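PDB 2AFB: 2-keto-3-deoxygluconate kinase from Thermotoga maritima, which probably catalyses the ATP-dependent phosphorylation of 2-keto-3-deoxygluconate, as a pfkB-family sugar kinase. Local coordinates for residues 16-21 against 62-67. Sequence-based numbering, arbitrary orientation.
Sequences VTFGEI and YFVTKL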
ATOM      1  N   VAL A  16      30.952   6.469 -20.348  1.00 26.87           N
ATOM      2  CA  VAL A  16      29.903   5.898 -21.185  1.00 26.03           C
ATOM      3  C   VAL A  16      29.742   4.376 -20.952  1.00 27.50           C
ATOM      4  O   VAL A  16      30.723   3.624 -20.850  1.00 27.57           O
ATOM      5  CB  VAL A  16      30.220   6.182 -22.671  1.00 28.71           C
ATOM      6  CG1 VAL A  16      29.157   5.624 -23.595  1.00 28.91           C
ATOM      7  CG2 VAL A  16      30.378   7.654 -22.915  1.00 30.00           C
ATOM      8  N   THR A  17      28.495   3.930 -20.850  1.00 26.62           N
ATOM      9  CA  THR A  17      28.161   2.518 -20.770  1.00 25.71           C
ATOM     10  C   THR A  17      27.052   2.228 -21.771  1.00 26.48           C
ATOM     11  O   THR A  17      26.322   3.134 -22.217  1.00 26.62           O
ATOM     12  CB  THR A  17      27.727   2.060 -19.343  1.00 24.80           C
ATOM     13  OG1 THR A  17      26.329   2.298 -19.154  1.00 27.91           O
ATOM     14  CG2 THR A  17      28.487   2.756 -18.284  1.00 26.50           C
ATOM     15  N   PHE A  18      26.946   0.958 -22.129  1.00 26.76           N
ATOM     16  CA  PHE A  18      26.063   0.530 -23.203  1.00 27.69           C
ATOM     17  C   PHE A  18      25.460  -0.779 -22.866  1.00 26.92           C
ATOM     18  O   PHE A  18      26.156  -1.709 -22.514  1.00 29.46           O
ATOM     19  CB  PHE A  18      26.860   0.308 -24.471  1.00 26.33           C
ATOM     20  CG  PHE A  18      26.066  -0.290 -25.619  1.00 30.07           C
ATOM     21  CD1 PHE A  18      25.063   0.425 -26.222  1.00 26.86           C
ATOM     22  CD2 PHE A  18      26.380  -1.548 -26.129  1.00 36.64           C
ATOM     23  CE1 PHE A  18      24.343  -0.101 -27.287  1.00 30.95           C
ATOM     24  CE2 PHE A  18      25.664  -2.093 -27.220  1.00 36.65           C
ATOM     25  CZ  PHE A  18      24.652  -1.365 -27.785  1.00 33.01           C
ATOM     26  N   GLY A  19      24.166  -0.865 -23.058  1.00 26.27           N
ATOM     27  CA  GLY A  19      23.483  -2.127 -22.957  1.00 29.78           C
ATOM     28  C   GLY A  19      21.989  -1.938 -22.900  1.00 29.58           C
ATOM     29  O   GLY A  19      21.471  -1.000 -23.494  1.00 27.11           O
ATOM     30  N   GLU A  20      21.317  -2.860 -22.211  1.00 27.64           N
ATOM     31  CA  GLU A  20      19.836  -2.860 -22.083  1.00 29.58           C
ATOM     32  C   GLU A  20      19.354  -2.498 -20.707  1.00 28.98           C
ATOM     33  O   GLU A  20      19.828  -3.050 -19.717  1.00 32.74           O
ATOM     34  CB  GLU A  20      19.236  -4.239 -22.456  1.00 29.37           C
ATOM     35  CG  GLU A  20      17.725  -4.312 -22.255  1.00 28.52           C
ATOM     36  CD  GLU A  20      17.002  -5.434 -23.033  1.00 30.29           C
ATOM     37  OE1 GLU A  20      17.568  -6.529 -23.201  1.00 30.07           O
ATOM     38  OE2 GLU A  20      15.830  -5.244 -23.419  1.00 32.19           O
ATOM     39  N   ILE A  21      18.383  -1.604 -20.664  1.00 26.03           N
ATOM     40  CA  ILE A  21      17.644  -1.335 -19.463  1.00 26.54           C
ATOM     41  C   ILE A  21      16.223  -1.873 -19.591  1.00 28.20           C
ATOM     42  O   ILE A  21      15.575  -1.760 -20.639  1.00 27.67           O
ATOM     43  CB  ILE A  21      17.707   0.157 -19.088  1.00 24.57           C
ATOM     44  CG1 ILE A  21      17.148   0.337 -17.675  1.00 26.17           C
ATOM     45  CG2 ILE A  21      17.004   1.027 -20.134  1.00 26.67           C
ATOM     46  CD1 ILE A  21      17.294   1.677 -17.070  1.00 23.23           C
ATOM     47  N   TYR A  62      27.022   8.692 -19.041  1.00 24.39           N
ATOM     48  CA  TYR A  62      25.997   8.586 -20.096  1.00 26.96           C
ATOM     49  C   TYR A  62      25.706   7.123 -20.295  1.00 27.07           C
ATOM     50  O   TYR A  62      26.624   6.308 -20.354  1.00 27.30           O
ATOM     51  CB  TYR A  62      26.475   9.151 -21.419  1.00 26.46           C
ATOM     52  CG  TYR A  62      26.810  10.605 -21.401  1.00 24.72           C
ATOM     53  CD1 TYR A  62      27.960  11.065 -20.788  1.00 28.31           C
ATOM     54  CD2 TYR A  62      25.989  11.535 -22.048  1.00 26.90           C
ATOM     55  CE1 TYR A  62      28.270  12.436 -20.780  1.00 22.45           C
ATOM     56  CE2 TYR A  62      26.304  12.895 -22.063  1.00 24.69           C
ATOM     57  CZ  TYR A  62      27.448  13.328 -21.423  1.00 30.77           C
ATOM     58  OH  TYR A  62      27.767  14.672 -21.431  1.00 33.44           O
ATOM     59  N   PHE A  63      24.432   6.793 -20.419  1.00 27.31           N
ATOM     60  CA  PHE A  63      24.050   5.433 -20.736  1.00 28.10           C
ATOM     61  C   PHE A  63      23.534   5.416 -22.167  1.00 26.01           C
ATOM     62  O   PHE A  63      22.664   6.204 -22.540  1.00 27.17           O
ATOM     63  CB  PHE A  63      22.956   4.948 -19.795  1.00 25.83           C
ATOM     64  CG  PHE A  63      22.470   3.563 -20.085  1.00 24.77           C
ATOM     65  CD1 PHE A  63      23.345   2.513 -20.061  1.00 29.16           C
ATOM     66  CD2 PHE A  63      21.114   3.303 -20.319  1.00 20.74           C
ATOM     67  CE1 PHE A  63      22.924   1.227 -20.303  1.00 25.77           C
ATOM     68  CE2 PHE A  63      20.682   2.029 -20.543  1.00 24.07           C
ATOM     69  CZ  PHE A  63      21.598   0.968 -20.525  1.00 28.75           C
ATOM     70  N   VAL A  64      24.072   4.495 -22.953  1.00 26.51           N
ATOM     71  CA  VAL A  64      23.706   4.376 -24.341  1.00 27.03           C
ATOM     72  C   VAL A  64      22.820   3.141 -24.514  1.00 24.98           C
ATOM     73  O   VAL A  64      23.198   2.055 -24.123  1.00 23.44           O
ATOM     74  CB  VAL A  64      24.946   4.235 -25.208  1.00 27.94           C
ATOM     75  CG1 VAL A  64      24.547   4.129 -26.701  1.00 26.23           C
ATOM     76  CG2 VAL A  64      25.874   5.383 -24.935  1.00 29.42           C
ATOM     77  N   THR A  65      21.659   3.328 -25.121  1.00 28.88           N
ATOM     78  CA  THR A  65      20.719   2.247 -25.356  1.00 27.95           C
ATOM     79  C   THR A  65      19.670   2.715 -26.380  1.00 28.48           C
ATOM     80  O   THR A  65      19.801   3.786 -26.974  1.00 26.22           O
ATOM     81  CB  THR A  65      20.050   1.737 -24.044  1.00 28.27           C
ATOM     82  OG1 THR A  65      19.513   0.439 -24.273  1.00 24.33           O
ATOM     83  CG2 THR A  65      18.922   2.650 -23.533  1.00 27.00           C
ATOM     84  N   LYS A  66      18.677   1.859 -26.618  1.00 27.53           N
ATOM     85  CA  LYS A  66      17.496   2.183 -27.405  1.00 25.44           C
ATOM     86  C   LYS A  66      16.289   1.829 -26.543  1.00 27.32           C
ATOM     87  O   LYS A  66      16.261   0.776 -25.872  1.00 28.52           O
ATOM     88  CB  LYS A  66      17.483   1.401 -28.764  1.00 28.14           C
ATOM     89  CG  LYS A  66      16.501   1.948 -29.748  1.00 20.11           C
ATOM     90  CD  LYS A  66      16.472   1.180 -31.024  1.00 27.08           C
ATOM     91  CE  LYS A  66      15.741   1.958 -32.153  1.00 26.03           C
ATOM     92  NZ  LYS A  66      15.744   1.162 -33.457  1.00 23.89           N
ATOM     93  N   LEU A  67      15.326   2.750 -26.509  1.00 27.19           N
ATOM     94  CA  LEU A  67      14.053   2.531 -25.851  1.00 26.60           C
ATOM     95  C   LEU A  67      12.923   2.914 -26.761  1.00 24.78           C
ATOM     96  O   LEU A  67      13.097   3.803 -27.597  1.00 22.49           O
ATOM     97  CB  LEU A  67      13.952   3.393 -24.590  1.00 25.32           C
ATOM     98  CG  LEU A  67      14.942   2.981 -23.502  1.00 27.01           C
ATOM     99  CD1 LEU A  67      14.988   3.993 -22.412  1.00 25.35           C
ATOM    100  CD2 LEU A  67      14.553   1.617 -22.962  1.00 28.70           C
TER
HETATM  101  O   HOH W   1      17.240  -0.801 -23.236  1.00 17.54           O
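Thr17 and Phe63 are paired on adjacent parallel strands, with both side chains on one face of the sheet, crossing at about a right angle. Thr17 OG1 lies in the plane of the Phe63 ring, at its edge, 3.1 Å from Phe63 CD1. The same hydroxyl is hydrogen-bonded to Glu47 O. Phe63 CG is anti to the backbone N (chi1 178°), and the ring reaches past Thr17 to the bend at Gly19. Phe63 CZ lies 3.6 Å from Gly19 O, and Phe63 CE2 meets CB and CG2 of Ile21. The Phe63 side chain also touches Ala48 and Ala51 of helix 46-56. An alanine in place of Phe63 would probably open a gap between Thr17, Ile21 and that helix. On the other sheet face, Val64 CG2 packs on Val16 CG1 at 3.6 Å, and Val64 CG1 touches Phe18 CD1. Hydrogen bonds from Thr17 N to Tyr62 O, Val64 N to Thr17 O (2.7 Å) and Gly19 N to Val64 O join the backbones. Beyond them, Thr65 OG1, anti to its backbone N (chi1 -161°), donates to Gly19 O at 2.6 Å. It also accepts from a water that takes the Ile21 N-H. The pairing joins neighbouring parallel strands in the central sheet of the ribokinase-like alpha/beta fold.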